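Local coordinates for putative alkaline phosphatase (Pseudomonas fluorescens, PDB 4F1V), which binds phosphate in the cleft of its venus-flytrap fold and is probably the periplasmic solute-binding component of the PstSACB phosphate importer, at residues S33-Y45 with N56-E70. Numbering follows the deposited sequence. Where two conformers were deposited one is given.
With PI (hydrogenphosphate ion), chain B.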
loop_
_atom_site.group_PDB
_atom_site.type_symbol
_atom_site.label_atom_id
_atom_site.label_comp_id
_atom_site.label_asym_id
_atom_site.label_seq_id
_atom_site.Cartn_x
_atom_site.Cartn_y
_atom_site.Cartn_z
ATOM N N SER A 33 7.946 -2.400 -1.425
ATOM C CA SER A 33 8.042 -1.570 -0.251
ATOM C C SER A 33 9.218 -1.840 0.629
ATOM O O SER A 33 9.828 -0.923 1.194
ATOM C CB SER A 33 6.745 -1.659 0.600
ATOM O OG SER A 33 5.610 -1.138 -0.065
ATOM N N GLY A 34 9.586 -3.120 0.808
ATOM C CA GLY A 34 10.774 -3.425 1.617
ATOM C C GLY A 34 12.025 -2.762 1.044
ATOM O O GLY A 34 12.850 -2.174 1.753
ATOM N N ASN A 35 12.181 -2.875 -0.286
ATOM C CA ASN A 35 13.320 -2.223 -0.949
ATOM C C ASN A 35 13.237 -0.702 -0.819
ATOM O O ASN A 35 14.264 -0.040 -0.657
ATOM C CB ASN A 35 13.392 -2.649 -2.400
ATOM C CG ASN A 35 13.952 -4.025 -2.565
ATOM O OD1 ASN A 35 14.914 -4.394 -1.868
ATOM N ND2 ASN A 35 13.372 -4.835 -3.481
ATOM N N GLY A 36 12.027 -0.133 -0.926
ATOM C CA GLY A 36 11.895 1.313 -0.792
ATOM C C GLY A 36 12.303 1.810 0.611
ATOM O O GLY A 36 13.022 2.811 0.744
ATOM N N LYS A 37 11.814 1.115 1.646
ATOM C CA LYS A 37 12.197 1.483 2.997
ATOM C C LYS A 37 13.721 1.380 3.188
ATOM O O LYS A 37 14.358 2.286 3.723
ATOM C CB LYS A 37 11.462 0.629 4.039
ATOM C CG LYS A 37 9.931 0.876 4.080
ATOM C CD LYS A 37 9.290 0.263 5.312
ATOM C CE LYS A 37 9.339 -1.205 5.404
ATOM N NZ LYS A 37 8.832 -1.726 6.701
ATOM N N ALA A 38 14.320 0.300 2.722
ATOM C CA ALA A 38 15.782 0.125 2.927
ATOM C C ALA A 38 16.541 1.223 2.143
ATOM O O ALA A 38 17.561 1.739 2.623
ATOM C CB ALA A 38 16.191 -1.293 2.487
ATOM N N ALA A 39 16.081 1.524 0.934
ATOM C CA ALA A 39 16.718 2.566 0.124
ATOM C C ALA A 39 16.787 3.881 0.896
ATOM O O ALA A 39 17.818 4.548 0.978
ATOM C CB ALA A 39 15.951 2.748 -1.182
ATOM N N PHE A 40 15.620 4.297 1.444
ATOM C CA PHE A 40 15.575 5.570 2.159
ATOM C C PHE A 40 16.403 5.511 3.453
ATOM O O PHE A 40 17.199 6.394 3.729
ATOM C CB PHE A 40 14.104 5.929 2.435
ATOM C CG PHE A 40 14.020 7.240 3.205
ATOM C CD1 PHE A 40 13.950 8.439 2.497
ATOM C CD2 PHE A 40 14.024 7.299 4.576
ATOM C CE1 PHE A 40 13.869 9.685 3.158
ATOM C CE2 PHE A 40 13.975 8.503 5.249
ATOM C CZ PHE A 40 13.890 9.677 4.532
ATOM N N LEU A 41 16.148 4.495 4.272
ATOM C CA LEU A 41 16.709 4.449 5.615
ATOM C C LEU A 41 18.233 4.413 5.638
ATOM O O LEU A 41 18.869 4.913 6.563
ATOM C CB LEU A 41 16.114 3.299 6.409
ATOM C CG LEU A 41 14.587 3.386 6.685
ATOM C CD1 LEU A 41 14.101 1.990 7.115
ATOM C CD2 LEU A 41 14.257 4.467 7.711
ATOM N N ASN A 42 18.814 3.788 4.598
ATOM C CA ASN A 42 20.258 3.607 4.485
ATOM C C ASN A 42 20.893 4.493 3.414
ATOM O O ASN A 42 22.087 4.421 3.169
ATOM C CB ASN A 42 20.569 2.089 4.162
ATOM C CG ASN A 42 19.991 1.227 5.259
ATOM O OD1 ASN A 42 20.499 1.218 6.373
ATOM N ND2 ASN A 42 18.874 0.552 4.985
ATOM N N ASN A 43 20.083 5.320 2.741
ATOM C CA ASN A 43 20.545 6.075 1.599
ATOM C C ASN A 43 21.286 5.185 0.592
ATOM O O ASN A 43 22.418 5.461 0.223
ATOM C CB ASN A 43 21.384 7.301 1.996
ATOM C CG ASN A 43 21.637 8.212 0.799
ATOM O OD1 ASN A 43 20.765 8.309 -0.071
ATOM N ND2 ASN A 43 22.760 8.884 0.791
ATOM N N ASP A 44 20.602 4.125 0.181
ATOM C CA ASP A 44 21.198 3.082 -0.642
ATOM C C ASP A 44 20.456 2.965 -1.971
ATOM O O ASP A 44 19.449 2.264 -2.096
ATOM C CB ASP A 44 21.184 1.759 0.093
ATOM C CG ASP A 44 21.792 0.610 -0.720
ATOM O OD1 ASP A 44 22.329 0.879 -1.804
ATOM O OD2 ASP A 44 21.689 -0.530 -0.189
ATOM N N TYR A 45 20.998 3.671 -2.970
ATOM C CA TYR A 45 20.351 3.696 -4.283
ATOM C C TYR A 45 20.351 2.373 -5.013
ATOM O O TYR A 45 19.538 2.135 -5.901
ATOM C CB TYR A 45 21.036 4.778 -5.162
ATOM C CG TYR A 45 20.293 5.130 -6.429
ATOM C CD1 TYR A 45 20.606 4.522 -7.649
ATOM C CD2 TYR A 45 19.266 6.055 -6.430
ATOM C CE1 TYR A 45 19.941 4.803 -8.802
ATOM C CE2 TYR A 45 18.561 6.368 -7.576
ATOM C CZ TYR A 45 18.903 5.724 -8.783
ATOM O OH TYR A 45 18.258 5.995 -9.949
ATOM N N ASN A 56 21.939 9.557 -4.700
ATOM C CA ASN A 56 21.302 9.498 -3.373
ATOM C C ASN A 56 19.810 9.155 -3.529
ATOM O O ASN A 56 19.198 9.335 -4.550
ATOM C CB ASN A 56 21.488 10.835 -2.636
ATOM C CG ASN A 56 22.952 11.062 -2.306
ATOM O OD1 ASN A 56 23.565 10.259 -1.631
ATOM N ND2 ASN A 56 23.537 12.095 -2.873
ATOM N N VAL A 57 19.247 8.670 -2.394
ATOM C CA VAL A 57 17.819 8.390 -2.286
ATOM C C VAL A 57 17.189 9.543 -1.496
ATOM O O VAL A 57 17.675 9.877 -0.412
ATOM C CB VAL A 57 17.555 7.070 -1.563
ATOM C CG1 VAL A 57 16.059 6.852 -1.300
ATOM C CG2 VAL A 57 18.128 5.914 -2.360
ATOM N N HIS A 58 16.116 10.125 -2.023
ATOM C CA HIS A 58 15.474 11.247 -1.366
ATOM C C HIS A 58 14.138 10.917 -0.738
ATOM O O HIS A 58 13.716 11.618 0.195
ATOM C CB HIS A 58 15.338 12.408 -2.371
ATOM C CG HIS A 58 16.660 12.835 -2.925
ATOM N ND1 HIS A 58 17.163 12.328 -4.073
ATOM C CD2 HIS A 58 17.615 13.636 -2.367
ATOM C CE1 HIS A 58 18.361 12.838 -4.241
ATOM N NE2 HIS A 58 18.707 13.571 -3.203
ATOM N N TRP A 59 13.424 9.899 -1.254
ATOM C CA TRP A 59 12.079 9.575 -0.737
ATOM C C TRP A 59 11.767 8.128 -1.163
ATOM O O TRP A 59 12.388 7.574 -2.060
ATOM C CB TRP A 59 11.024 10.540 -1.225
ATOM C CG TRP A 59 10.622 10.518 -2.648
ATOM C CD1 TRP A 59 11.294 11.067 -3.710
ATOM C CD2 TRP A 59 9.433 9.932 -3.222
ATOM N NE1 TRP A 59 10.590 10.872 -4.891
ATOM C CE2 TRP A 59 9.440 10.180 -4.605
ATOM C CE3 TRP A 59 8.357 9.205 -2.664
ATOM C CZ2 TRP A 59 8.387 9.766 -5.455
ATOM C CZ3 TRP A 59 7.308 8.784 -3.481
ATOM C CH2 TRP A 59 7.324 9.083 -4.872
ATOM N N ALA A 60 10.731 7.573 -0.510
ATOM C CA ALA A 60 10.221 6.247 -0.891
ATOM C C ALA A 60 8.686 6.217 -0.845
ATOM O O ALA A 60 8.055 6.874 -0.035
ATOM C CB ALA A 60 10.766 5.158 -0.025
ATOM N N GLY A 61 8.124 5.383 -1.721
ATOM C CA GLY A 61 6.744 4.922 -1.570
ATOM C C GLY A 61 6.726 3.592 -0.829
ATOM O O GLY A 61 7.526 2.718 -1.119
ATOM N N SER A 62 5.792 3.417 0.114
ATOM C CA SER A 62 5.672 2.170 0.836
ATOM C C SER A 62 4.227 1.949 1.276
ATOM O O SER A 62 3.614 2.871 1.817
ATOM C CB SER A 62 6.569 2.183 2.076
ATOM O OG SER A 62 6.520 0.911 2.682
ATOM N N ASP A 63 3.705 0.742 1.102
ATOM C CA ASP A 63 2.459 0.321 1.722
ATOM C C ASP A 63 2.712 -0.578 2.953
ATOM O O ASP A 63 1.756 -1.140 3.517
ATOM C CB ASP A 63 1.373 -0.255 0.744
ATOM C CG ASP A 63 1.916 -0.436 -0.685
ATOM O OD1 ASP A 63 1.703 0.421 -1.542
ATOM O OD2 ASP A 63 2.595 -1.476 -0.860
ATOM N N SER A 64 3.970 -0.678 3.359
ATOM C CA SER A 64 4.383 -1.256 4.620
ATOM C C SER A 64 4.789 -0.139 5.590
ATOM O O SER A 64 5.641 0.705 5.256
ATOM C CB SER A 64 5.585 -2.196 4.427
ATOM O OG SER A 64 6.162 -2.580 5.643
ATOM N N LYS A 65 4.240 -0.113 6.791
ATOM C CA LYS A 65 4.671 0.877 7.785
ATOM C C LYS A 65 6.132 0.669 8.184
ATOM O O LYS A 65 6.653 -0.444 8.224
ATOM C CB LYS A 65 3.821 0.785 9.040
ATOM C CG LYS A 65 2.403 1.398 8.845
ATOM C CD LYS A 65 1.641 1.679 10.102
ATOM C CE LYS A 65 2.081 2.704 11.059
ATOM N NZ LYS A 65 0.882 3.029 12.017
ATOM N N LEU A 66 6.752 1.804 8.530
ATOM C CA LEU A 66 8.046 1.742 9.205
ATOM C C LEU A 66 7.892 1.036 10.581
ATOM O O LEU A 66 7.022 1.408 11.368
ATOM C CB LEU A 66 8.604 3.154 9.357
ATOM C CG LEU A 66 9.053 3.759 8.042
ATOM C CD1 LEU A 66 9.166 5.260 8.169
ATOM C CD2 LEU A 66 10.431 3.231 7.571
ATOM N N SER A 67 8.734 0.030 10.828
ATOM C CA SER A 67 8.650 -0.697 12.067
ATOM C C SER A 67 9.307 0.103 13.195
ATOM O O SER A 67 10.047 1.056 12.999
ATOM C CB SER A 67 9.372 -2.041 11.941
ATOM O OG SER A 67 10.770 -1.773 11.841
ATOM N N ALA A 68 9.111 -0.406 14.441
ATOM C CA ALA A 68 9.734 0.253 15.588
ATOM C C ALA A 68 11.248 0.308 15.424
ATOM O O ALA A 68 11.899 1.299 15.761
ATOM C CB ALA A 68 9.354 -0.443 16.880
ATOM N N THR A 69 11.829 -0.814 14.938
ATOM C CA THR A 69 13.288 -0.906 14.796
ATOM C C THR A 69 13.770 0.037 13.666
ATOM O O THR A 69 14.821 0.701 13.786
ATOM C CB THR A 69 13.699 -2.365 14.532
ATOM O OG1 THR A 69 13.225 -3.187 15.616
ATOM C CG2 THR A 69 15.162 -2.423 14.447
ATOM N N GLU A 70 13.045 0.064 12.554
ATOM C CA GLU A 70 13.410 0.977 11.456
ATOM C C GLU A 70 13.457 2.424 11.970
ATOM O O GLU A 70 14.383 3.191 11.724
ATOM C CB GLU A 70 12.450 0.851 10.278
ATOM C CG GLU A 70 12.674 -0.406 9.427
ATOM C CD GLU A 70 11.600 -0.690 8.421
ATOM O OE1 GLU A 70 10.383 -0.542 8.722
ATOM O OE2 GLU A 70 11.958 -1.085 7.271
HETATM P P PI B . 4.370 -3.406 -2.928
HETATM O O1 PI B . 5.273 -3.204 -1.711
HETATM O O2 PI B . 5.191 -3.562 -4.210
HETATM O O3 PI B . 3.440 -4.606 -2.707
HETATM O O4 PI B . 3.501 -2.129 -3.106
#
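Val-57 wedges its two methyl groups against the last turn of helix 33-42, CG1 reaching Phe-40 CA at 3.7 Å while CG2 lies between Ala-39 and Tyr-45. In this venus-flytrap phosphate-binding protein the helix packs nearly antiparallel on strand 59-62, the axes 7.2 Å apart, a worked example of how a helix laid on a sheet strand brings its N-terminus to a bound anion. The backbones also come close at Gly-36, whose O lies 3.3 Å from Ala-60 CB; a β-carbon on that glycine would press on Gly-61 O. Phe-40 swings its ring away from its own N (chi1 179°), which sets the ring edge at CE1 against His-58 O. Leu-41 CD1 rests on Leu-66 CD2 and on the aliphatic stem of Glu-70.

Polar groups border this apolar core at both ends and along one flank. At the Schellman motif that ends the helix, Asn-43, with its positive phi, takes the Val-57 N-H on OD1 almost head-on (174° at the hydrogen), and its ND2 donates to Asn-56 OD1. Lys-37, bent at chi3 (-65°), brings NZ to Ser-64 OG, which also bonds Glu-150, to Lys-65 O and to Glu-70 OE1, the last a 2.8 Å salt bridge on the syn lone pair. The anti lone pair of OE1 receives Ser-67 N, half of a capping box that starts helix 68-77. A methionine in place of Lys-37 would probably leave the Glu-70 carboxylate without its charged mate and Lys-65 O without this donor. At the helix N-terminus, Ser-33 serves the anion directly: its OG accepts from Asp-63 N at 2.9 Å and donates to phosphate O1 at 2.7 Å, the same oxygen that Ser-33 N binds.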